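Local coordinates for cell wall surface anchor family protein (Streptococcus agalactiae serogroup V, PDB 3TW0) that probably acts as the adhesive tip pilin of Group B streptococcal pili, binding host surfaces through a magnesium-bearing von Willebrand factor A fold, at residues A[16-28]-A[124-138]. The protein carries 2 engineered substitutions. Numbering follows the deposited sequence.
Sequences LLDNSNSMNNERA and IPKEAEHINGDRTLY. With MG (magnesium ion), chain E; ACT (acetate ion), chain F.
From L17 to N24 the chain runs beside 124-129, with the CA atoms of N24 and A128 4.5 Å apart, and no backbone-to-backbone hydrogen bond joins the two. E127 grips the turn at N24-R27. Its CG is anti to the backbone N (chi1 -175°) and the chain bends at chi2, which brings the carboxylate to N25. E127 OE2 accepts N25 N on its syn lone pair at 2.8 Å, and A128 N on the anti side. N25 ND2 also donates to K126 O at 2.9 Å, while its OD1 accepts L35 N. The N21 amide lies flat on the Y138 ring, planes 4° apart, with ND2 over the ring centre. N21 ND2 also donates to Y138 O (2.8 Å), almost straight at 172°. A128 CB packs 3.3 Å from S20 O. L17 CD2 meets P125 CD at 3.7 Å. The 16-28 segment carries the DxSxS sequence of a MIDAS site. S20 OG and S22 OG bind magnesium together with T143, an acetate oxygen and two waters. Strand 11-18 lies in the parallel sheet between strands 55-61 and 165-172. Helix 33-48 packs on L17, M23 and I124.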
loop_
_atom_site.group_PDB
_atom_site.type_symbol
_atom_site.label_atom_id
_atom_site.label_comp_id
_atom_site.label_asym_id
_atom_site.label_seq_id
_atom_site.Cartn_x
_atom_site.Cartn_y
_atom_site.Cartn_z
ATOM N N LEU A 16 -8.018 10.192 2.642
ATOM C CA LEU A 16 -7.256 9.126 2.041
ATOM C C LEU A 16 -8.230 8.055 1.623
ATOM O O LEU A 16 -8.910 7.480 2.480
ATOM C CB LEU A 16 -6.259 8.515 3.034
ATOM C CG LEU A 16 -4.862 9.086 3.161
ATOM C CD1 LEU A 16 -3.983 8.176 4.006
ATOM C CD2 LEU A 16 -4.244 9.317 1.780
ATOM N N LEU A 17 -8.328 7.808 0.319
ATOM C CA LEU A 17 -9.252 6.798 -0.212
ATOM C C LEU A 17 -8.511 5.641 -0.877
ATOM O O LEU A 17 -7.837 5.837 -1.871
ATOM C CB LEU A 17 -10.274 7.441 -1.191
ATOM C CG LEU A 17 -11.286 6.548 -1.919
ATOM C CD1 LEU A 17 -12.136 5.747 -0.949
ATOM C CD2 LEU A 17 -12.155 7.344 -2.918
ATOM N N ASP A 18 -8.663 4.449 -0.306
ATOM C CA ASP A 18 -8.122 3.181 -0.800
ATOM C C ASP A 18 -8.949 2.766 -2.044
ATOM O O ASP A 18 -10.167 2.598 -1.970
ATOM C CB ASP A 18 -8.245 2.168 0.362
ATOM C CG ASP A 18 -7.712 0.762 0.034
ATOM O OD1 ASP A 18 -7.503 0.417 -1.155
ATOM O OD2 ASP A 18 -7.544 -0.034 0.991
ATOM N N ASN A 19 -8.297 2.685 -3.200
ATOM C CA ASN A 19 -8.968 2.244 -4.424
ATOM C C ASN A 19 -8.261 1.006 -4.949
ATOM O O ASN A 19 -8.205 0.768 -6.165
ATOM C CB ASN A 19 -8.976 3.377 -5.469
ATOM C CG ASN A 19 -9.947 3.134 -6.658
ATOM O OD1 ASN A 19 -11.138 2.800 -6.489
ATOM N ND2 ASN A 19 -9.453 3.379 -7.841
ATOM N N SER A 20 -7.696 0.214 -4.042
ATOM C CA SER A 20 -7.030 -1.001 -4.477
ATOM C C SER A 20 -8.021 -2.062 -5.050
ATOM O O SER A 20 -9.245 -1.948 -4.886
ATOM C CB SER A 20 -6.155 -1.565 -3.370
ATOM O OG SER A 20 -6.916 -1.895 -2.223
ATOM N N ASN A 21 -7.487 -3.067 -5.732
ATOM C CA ASN A 21 -8.313 -4.147 -6.307
ATOM C C ASN A 21 -9.176 -4.868 -5.285
ATOM O O ASN A 21 -10.314 -5.268 -5.597
ATOM C CB ASN A 21 -7.445 -5.158 -7.042
ATOM C CG ASN A 21 -6.735 -4.551 -8.217
ATOM O OD1 ASN A 21 -7.163 -3.518 -8.757
ATOM N ND2 ASN A 21 -5.620 -5.163 -8.614
ATOM N N SER A 22 -8.652 -5.013 -4.056
ATOM C CA SER A 22 -9.443 -5.640 -2.980
ATOM C C SER A 22 -10.726 -4.844 -2.704
ATOM O O SER A 22 -11.677 -5.366 -2.089
ATOM C CB SER A 22 -8.609 -5.805 -1.698
ATOM O OG SER A 22 -8.314 -4.541 -1.093
ATOM N N MET A 23 -10.776 -3.585 -3.168
ATOM C CA MET A 23 -11.954 -2.762 -2.914
ATOM C C MET A 23 -13.023 -2.943 -4.004
ATOM O O MET A 23 -14.120 -2.413 -3.865
ATOM C CB MET A 23 -11.586 -1.267 -2.778
ATOM C CG MET A 23 -10.610 -0.952 -1.652
ATOM S SD MET A 23 -11.346 -1.008 -0.006
ATOM C CE MET A 23 -12.387 0.424 -0.034
ATOM N N ASN A 24 -12.709 -3.658 -5.089
ATOM C CA ASN A 24 -13.726 -3.943 -6.129
ATOM C C ASN A 24 -15.044 -4.403 -5.490
ATOM O O ASN A 24 -15.041 -5.200 -4.530
ATOM C CB ASN A 24 -13.214 -4.948 -7.160
ATOM C CG ASN A 24 -14.274 -5.320 -8.207
ATOM O OD1 ASN A 24 -15.113 -6.190 -7.975
ATOM N ND2 ASN A 24 -14.234 -4.662 -9.349
ATOM N N ASN A 25 -16.162 -3.887 -6.001
ATOM C CA ASN A 25 -17.483 -4.104 -5.370
ATOM C C ASN A 25 -17.935 -5.582 -5.246
ATOM O O ASN A 25 -18.673 -5.935 -4.328
ATOM C CB ASN A 25 -18.574 -3.235 -6.040
ATOM C CG ASN A 25 -18.398 -1.745 -5.753
ATOM O OD1 ASN A 25 -18.163 -1.338 -4.618
ATOM N ND2 ASN A 25 -18.520 -0.919 -6.805
ATOM N N GLU A 26 -17.461 -6.425 -6.162
ATOM C CA GLU A 26 -17.700 -7.882 -6.113
ATOM C C GLU A 26 -17.016 -8.611 -4.942
ATOM O O GLU A 26 -17.573 -9.602 -4.424
ATOM C CB GLU A 26 -17.272 -8.539 -7.428
ATOM C CG GLU A 26 -18.129 -8.133 -8.627
ATOM C CD GLU A 26 -17.846 -8.962 -9.860
ATOM O OE1 GLU A 26 -18.739 -9.087 -10.719
ATOM O OE2 GLU A 26 -16.735 -9.500 -9.976
ATOM N N ARG A 27 -15.835 -8.125 -4.518
ATOM C CA ARG A 27 -15.015 -8.794 -3.476
ATOM C C ARG A 27 -15.762 -9.027 -2.175
ATOM O O ARG A 27 -16.716 -8.304 -1.862
ATOM C CB ARG A 27 -13.734 -7.999 -3.143
ATOM C CG ARG A 27 -12.740 -7.822 -4.291
ATOM C CD ARG A 27 -11.993 -9.134 -4.595
ATOM N NE ARG A 27 -10.982 -8.961 -5.640
ATOM C CZ ARG A 27 -9.672 -8.877 -5.417
ATOM N NH1 ARG A 27 -9.178 -8.962 -4.178
ATOM N NH2 ARG A 27 -8.851 -8.731 -6.438
ATOM N N ALA A 28 -15.268 -10.003 -1.404
ATOM C CA ALA A 28 -15.877 -10.420 -0.140
ATOM C C ALA A 28 -17.377 -10.599 -0.293
ATOM O O ALA A 28 -18.152 -9.991 0.453
ATOM C CB ALA A 28 -15.570 -9.413 0.980
ATOM N N ILE A 124 -14.339 11.323 -7.112
ATOM C CA ILE A 124 -14.488 10.213 -6.181
ATOM C C ILE A 124 -14.936 8.953 -6.955
ATOM O O ILE A 124 -16.059 8.890 -7.421
ATOM C CB ILE A 124 -15.526 10.559 -5.069
ATOM C CG1 ILE A 124 -15.019 11.659 -4.132
ATOM C CG2 ILE A 124 -15.903 9.337 -4.237
ATOM C CD1 ILE A 124 -16.135 12.237 -3.271
ATOM N N PRO A 125 -14.060 7.941 -7.088
ATOM C CA PRO A 125 -14.529 6.695 -7.709
ATOM C C PRO A 125 -15.513 5.915 -6.806
ATOM O O PRO A 125 -15.478 6.039 -5.563
ATOM C CB PRO A 125 -13.243 5.899 -7.868
ATOM C CG PRO A 125 -12.414 6.319 -6.667
ATOM C CD PRO A 125 -12.667 7.821 -6.598
ATOM N N LYS A 126 -16.360 5.096 -7.440
ATOM C CA LYS A 126 -17.353 4.271 -6.764
ATOM C C LYS A 126 -17.083 2.813 -7.114
ATOM O O LYS A 126 -17.850 1.916 -6.766
ATOM C CB LYS A 126 -18.772 4.677 -7.213
ATOM C CG LYS A 126 -19.149 6.150 -6.907
ATOM C CD LYS A 126 -19.451 6.348 -5.426
ATOM C CE LYS A 126 -19.890 7.779 -5.100
ATOM N NZ LYS A 126 -21.297 8.038 -5.513
ATOM N N GLU A 127 -15.985 2.576 -7.822
ATOM C CA GLU A 127 -15.616 1.220 -8.208
ATOM C C GLU A 127 -14.102 1.156 -8.288
ATOM O O GLU A 127 -13.461 2.191 -8.470
ATOM C CB GLU A 127 -16.295 0.835 -9.560
ATOM C CG GLU A 127 -16.088 -0.627 -10.028
ATOM C CD GLU A 127 -16.592 -1.660 -9.023
ATOM O OE1 GLU A 127 -17.789 -2.039 -9.078
ATOM O OE2 GLU A 127 -15.800 -2.094 -8.159
ATOM N N ALA A 128 -13.554 -0.057 -8.129
ATOM C CA ALA A 128 -12.121 -0.364 -8.307
ATOM C C ALA A 128 -11.905 -1.335 -9.504
ATOM O O ALA A 128 -12.881 -1.881 -10.034
ATOM C CB ALA A 128 -11.560 -0.947 -7.014
ATOM N N GLU A 129 -10.654 -1.557 -9.928
ATOM C CA GLU A 129 -10.374 -2.393 -11.123
ATOM C C GLU A 129 -10.734 -3.862 -10.952
ATOM O O GLU A 129 -10.730 -4.398 -9.835
ATOM C CB GLU A 129 -8.915 -2.322 -11.597
ATOM C CG GLU A 129 -8.337 -0.941 -11.932
ATOM C CD GLU A 129 -9.092 -0.156 -12.987
ATOM O OE1 GLU A 129 -9.862 -0.739 -13.803
ATOM O OE2 GLU A 129 -8.926 1.081 -12.971
ATOM N N HIS A 130 -11.030 -4.491 -12.092
ATOM C CA HIS A 130 -11.466 -5.880 -12.159
ATOM C C HIS A 130 -10.477 -6.653 -13.014
ATOM O O HIS A 130 -10.046 -6.169 -14.059
ATOM C CB HIS A 130 -12.879 -5.972 -12.773
ATOM C CG HIS A 130 -13.517 -7.326 -12.634
ATOM N ND1 HIS A 130 -14.843 -7.493 -12.296
ATOM C CD2 HIS A 130 -13.008 -8.574 -12.777
ATOM C CE1 HIS A 130 -15.126 -8.783 -12.240
ATOM N NE2 HIS A 130 -14.026 -9.463 -12.511
ATOM N N ILE A 131 -10.122 -7.854 -12.559
ATOM C CA ILE A 131 -9.158 -8.718 -13.256
ATOM C C ILE A 131 -9.555 -8.941 -14.733
ATOM O O ILE A 131 -8.687 -9.190 -15.578
ATOM C CB ILE A 131 -8.953 -10.073 -12.483
ATOM C CG1 ILE A 131 -7.772 -10.889 -13.052
ATOM C CG2 ILE A 131 -10.248 -10.899 -12.443
ATOM C CD1 ILE A 131 -7.245 -11.957 -12.074
ATOM N N ASN A 132 -10.857 -8.815 -15.017
ATOM C CA ASN A 132 -11.421 -8.885 -16.378
ATOM C C ASN A 132 -11.874 -7.524 -17.011
ATOM O O ASN A 132 -12.413 -7.484 -18.128
ATOM C CB ASN A 132 -12.544 -9.943 -16.423
ATOM C CG ASN A 132 -12.039 -11.357 -16.064
ATOM O OD1 ASN A 132 -10.888 -11.704 -16.317
ATOM N ND2 ASN A 132 -12.910 -12.169 -15.474
ATOM N N GLY A 133 -11.629 -6.408 -16.327
ATOM C CA GLY A 133 -11.920 -5.086 -16.899
ATOM C C GLY A 133 -10.701 -4.549 -17.632
ATOM O O GLY A 133 -10.234 -5.164 -18.583
ATOM N N ASP A 134 -10.177 -3.409 -17.175
ATOM C CA ASP A 134 -8.871 -2.920 -17.617
ATOM C C ASP A 134 -7.734 -3.743 -16.961
ATOM O O ASP A 134 -7.412 -3.534 -15.778
ATOM C CB ASP A 134 -8.733 -1.425 -17.267
ATOM C CG ASP A 134 -7.549 -0.755 -17.972
ATOM O OD1 ASP A 134 -6.524 -1.439 -18.240
ATOM O OD2 ASP A 134 -7.650 0.470 -18.254
ATOM N N ARG A 135 -7.144 -4.683 -17.713
ATOM C CA ARG A 135 -6.113 -5.592 -17.156
ATOM C C ARG A 135 -4.773 -4.895 -16.940
ATOM O O ARG A 135 -3.932 -5.359 -16.171
ATOM C CB ARG A 135 -5.888 -6.825 -18.041
ATOM C CG ARG A 135 -6.977 -7.879 -17.941
ATOM C CD ARG A 135 -6.525 -9.223 -18.520
ATOM N NE ARG A 135 -7.536 -9.709 -19.464
ATOM C CZ ARG A 135 -8.526 -10.560 -19.166
ATOM N NH1 ARG A 135 -8.648 -11.066 -17.939
ATOM N NH2 ARG A 135 -9.401 -10.910 -20.108
ATOM N N THR A 136 -4.573 -3.794 -17.638
ATOM C CA THR A 136 -3.379 -2.997 -17.453
ATOM C C THR A 136 -3.426 -2.220 -16.123
ATOM O O THR A 136 -2.464 -2.251 -15.368
ATOM C CB THR A 136 -3.112 -2.110 -18.683
ATOM O OG1 THR A 136 -2.889 -2.977 -19.794
ATOM C CG2 THR A 136 -1.848 -1.251 -18.509
ATOM N N LEU A 137 -4.556 -1.582 -15.830
ATOM C CA LEU A 137 -4.675 -0.719 -14.642
ATOM C C LEU A 137 -4.925 -1.581 -13.412
ATOM O O LEU A 137 -4.672 -1.171 -12.295
ATOM C CB LEU A 137 -5.786 0.316 -14.832
ATOM C CG LEU A 137 -5.423 1.541 -15.688
ATOM C CD1 LEU A 137 -6.614 2.526 -15.777
ATOM C CD2 LEU A 137 -4.243 2.243 -15.079
ATOM N N TYR A 138 -5.425 -2.788 -13.645
ATOM C CA TYR A 138 -5.524 -3.799 -12.613
ATOM C C TYR A 138 -4.149 -4.068 -11.986
ATOM O O TYR A 138 -4.078 -4.365 -10.801
ATOM C CB TYR A 138 -6.083 -5.120 -13.182
ATOM C CG TYR A 138 -6.267 -6.193 -12.119
ATOM C CD1 TYR A 138 -7.400 -6.192 -11.300
ATOM C CD2 TYR A 138 -5.312 -7.193 -11.933
ATOM C CE1 TYR A 138 -7.579 -7.152 -10.345
ATOM C CE2 TYR A 138 -5.484 -8.171 -10.967
ATOM C CZ TYR A 138 -6.618 -8.129 -10.168
ATOM O OH TYR A 138 -6.816 -9.080 -9.197
HETATM MG MG MG E . -6.420 -3.520 -1.193
HETATM C C ACT F . -4.807 -5.209 -3.244
HETATM O O ACT F . -5.863 -4.690 -2.843
HETATM O OXT ACT F . -3.799 -4.915 -2.564
HETATM C CH3 ACT F . -4.738 -6.112 -4.468
HETATM O O HOH W 1 -7.096 -2.576 0.344
HETATM O O HOH W 2 -7.782 -0.924 -8.332
HETATM O O HOH W 3 -10.510 -6.271 -8.205
HETATM O O HOH W 4 -5.776 -5.152 0.155
#